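Local coordinates for protein glucosamine kinase (PDB 6HWJ) that catalyses the ATP-dependent phosphorylation of D-glucosamine to D-glucosamine 6-phosphate, with magnesium as cofactor, at residues 128-133 and 165-170. Sequence-based numbering, arbitrary orientation.
Sequences ECAVVK and RPWGLL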
loop_
_atom_site.group_PDB
_atom_site.type_symbol
_atom_site.label_atom_id
_atom_site.label_comp_id
_atom_site.label_asym_id
_atom_site.label_seq_id
_atom_site.Cartn_x
_atom_site.Cartn_y
_atom_site.Cartn_z
ATOM N N GLU A 128 8.435 -15.428 16.326
ATOM C CA GLU A 128 8.528 -16.025 14.992
ATOM C C GLU A 128 7.154 -16.273 14.375
ATOM O O GLU A 128 6.997 -17.137 13.514
ATOM C CB GLU A 128 9.342 -17.325 15.030
ATOM C CG GLU A 128 10.796 -17.084 15.463
ATOM C CD GLU A 128 11.513 -16.091 14.565
ATOM O OE1 GLU A 128 11.277 -16.113 13.340
ATOM O OE2 GLU A 128 12.318 -15.285 15.084
ATOM N N CYS A 129 6.146 -15.495 14.803
ATOM C CA CYS A 129 4.813 -15.653 14.236
ATOM C C CYS A 129 4.043 -14.353 14.110
ATOM O O CYS A 129 2.935 -14.386 13.588
ATOM C CB CYS A 129 4.006 -16.663 15.081
ATOM S SG CYS A 129 3.767 -16.185 16.799
ATOM N N ALA A 130 4.575 -13.218 14.530
ATOM C CA ALA A 130 3.921 -11.933 14.344
ATOM C C ALA A 130 4.966 -10.899 13.956
ATOM O O ALA A 130 6.160 -11.067 14.217
ATOM C CB ALA A 130 3.175 -11.476 15.604
ATOM N N VAL A 131 4.497 -9.821 13.327
ATOM C CA VAL A 131 5.360 -8.732 12.875
ATOM C C VAL A 131 4.814 -7.434 13.457
ATOM O O VAL A 131 3.654 -7.072 13.206
ATOM C CB VAL A 131 5.420 -8.626 11.348
ATOM C CG1 VAL A 131 6.397 -7.527 10.943
ATOM C CG2 VAL A 131 5.800 -9.963 10.744
ATOM N N VAL A 132 5.636 -6.748 14.228
ATOM C CA VAL A 132 5.333 -5.436 14.761
ATOM C C VAL A 132 6.018 -4.420 13.854
ATOM O O VAL A 132 7.237 -4.484 13.640
ATOM C CB VAL A 132 5.827 -5.276 16.202
ATOM C CG1 VAL A 132 5.612 -3.819 16.674
ATOM C CG2 VAL A 132 5.151 -6.267 17.124
ATOM N N LYS A 133 5.243 -3.488 13.335
ATOM C CA LYS A 133 5.745 -2.437 12.452
ATOM C C LYS A 133 5.499 -1.118 13.161
ATOM O O LYS A 133 4.336 -0.731 13.344
ATOM C CB LYS A 133 5.041 -2.473 11.103
ATOM C CG LYS A 133 5.525 -1.407 10.127
ATOM C CD LYS A 133 4.831 -1.568 8.775
ATOM C CE LYS A 133 5.355 -0.564 7.753
ATOM N NZ LYS A 133 4.586 -0.619 6.474
ATOM N N ARG A 165 -3.207 -12.068 9.100
ATOM C CA ARG A 165 -4.192 -11.895 10.147
ATOM C C ARG A 165 -3.782 -10.723 11.051
ATOM O O ARG A 165 -2.654 -10.697 11.546
ATOM C CB ARG A 165 -4.335 -13.173 10.986
ATOM C CG ARG A 165 -5.390 -13.033 12.086
ATOM C CD ARG A 165 -5.130 -13.971 13.248
ATOM N NE ARG A 165 -5.611 -15.325 12.991
ATOM C CZ ARG A 165 -6.813 -15.779 13.335
ATOM N NH1 ARG A 165 -7.143 -17.030 13.054
ATOM N NH2 ARG A 165 -7.684 -14.991 13.949
ATOM N N PRO A 166 -4.659 -9.749 11.279
ATOM C CA PRO A 166 -4.329 -8.674 12.216
ATOM C C PRO A 166 -4.406 -9.164 13.647
ATOM O O PRO A 166 -5.356 -9.848 14.033
ATOM C CB PRO A 166 -5.390 -7.606 11.925
ATOM C CG PRO A 166 -6.555 -8.392 11.465
ATOM C CD PRO A 166 -5.997 -9.555 10.673
ATOM N N TRP A 167 -3.386 -8.806 14.424
ATOM C CA TRP A 167 -3.354 -9.018 15.857
ATOM C C TRP A 167 -3.737 -7.773 16.637
ATOM O O TRP A 167 -4.454 -7.862 17.633
ATOM C CB TRP A 167 -1.947 -9.443 16.302
ATOM C CG TRP A 167 -1.544 -10.837 15.924
ATOM C CD1 TRP A 167 -1.913 -11.530 14.809
ATOM C CD2 TRP A 167 -0.671 -11.698 16.668
ATOM N NE1 TRP A 167 -1.327 -12.768 14.810
ATOM C CE2 TRP A 167 -0.559 -12.902 15.940
ATOM C CE3 TRP A 167 0.024 -11.566 17.875
ATOM C CZ2 TRP A 167 0.222 -13.962 16.373
ATOM C CZ3 TRP A 167 0.792 -12.629 18.323
ATOM C CH2 TRP A 167 0.885 -13.815 17.575
ATOM N N GLY A 168 -3.252 -6.605 16.208
ATOM C CA GLY A 168 -3.612 -5.385 16.893
ATOM C C GLY A 168 -3.135 -4.162 16.149
ATOM O O GLY A 168 -2.279 -4.234 15.256
ATOM N N LEU A 169 -3.698 -3.034 16.558
ATOM C CA LEU A 169 -3.339 -1.726 16.057
ATOM C C LEU A 169 -3.207 -0.761 17.222
ATOM O O LEU A 169 -4.046 -0.758 18.130
ATOM C CB LEU A 169 -4.414 -1.209 15.096
ATOM C CG LEU A 169 -4.644 -2.060 13.853
ATOM C CD1 LEU A 169 -5.926 -1.638 13.163
ATOM C CD2 LEU A 169 -3.441 -1.939 12.936
ATOM N N LEU A 170 -2.164 0.062 17.187
ATOM C CA LEU A 170 -1.988 1.153 18.139
ATOM C C LEU A 170 -2.106 2.466 17.384
ATOM O O LEU A 170 -1.337 2.716 16.446
ATOM C CB LEU A 170 -0.638 1.076 18.841
ATOM C CG LEU A 170 -0.297 2.270 19.736
ATOM C CD1 LEU A 170 -1.336 2.395 20.859
ATOM C CD2 LEU A 170 1.105 2.170 20.310
#
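With CG beside the backbone N (chi1 -72°), the side chain of Trp167 reaches toward Ala130 and Cys129, while the first torsion of Cys129 tucks SG between its own N and carbonyl carbon, near the far end of the indole. The two meetings differ in kind. Ala130 CB sits 3.6 Å from the centroid of the six-membered ring of Trp167 and only 5° off its normal, a CH-pi contact squarely over the benzo face; its distances to the six ring atoms are nearly equal, from 3.8 Å to CZ3 and CH2 up to 4.0 Å to CD2 and CE2. Cys129 SG instead meets the ring obliquely, 3.8 Å from Trp167 CH2 and 69° off the normal, a sulfur-aromatic contact. No hydrogen bond joins the segments, and the nearest CA atoms, of Ala130 and Trp167, stand 8.0 Å apart. Strand 179-186 lies between them, its backbone bonded through Val185 to Val131 and through Ala186 to Arg165, and the indole bridges across it, touching Val184 and also Val84 of helix 79-88. Classic beta bulges occur at both ends of the bridge: Cys129 and Ala130 face Val126, and Trp167 and Gly168 face Val184. This is next-but-one strand packing on the helix-covered face of the six-stranded antiparallel sheet, whose strands 130-134 and 179-186 also carry Lys133 and Ala186, which probably bind ATP.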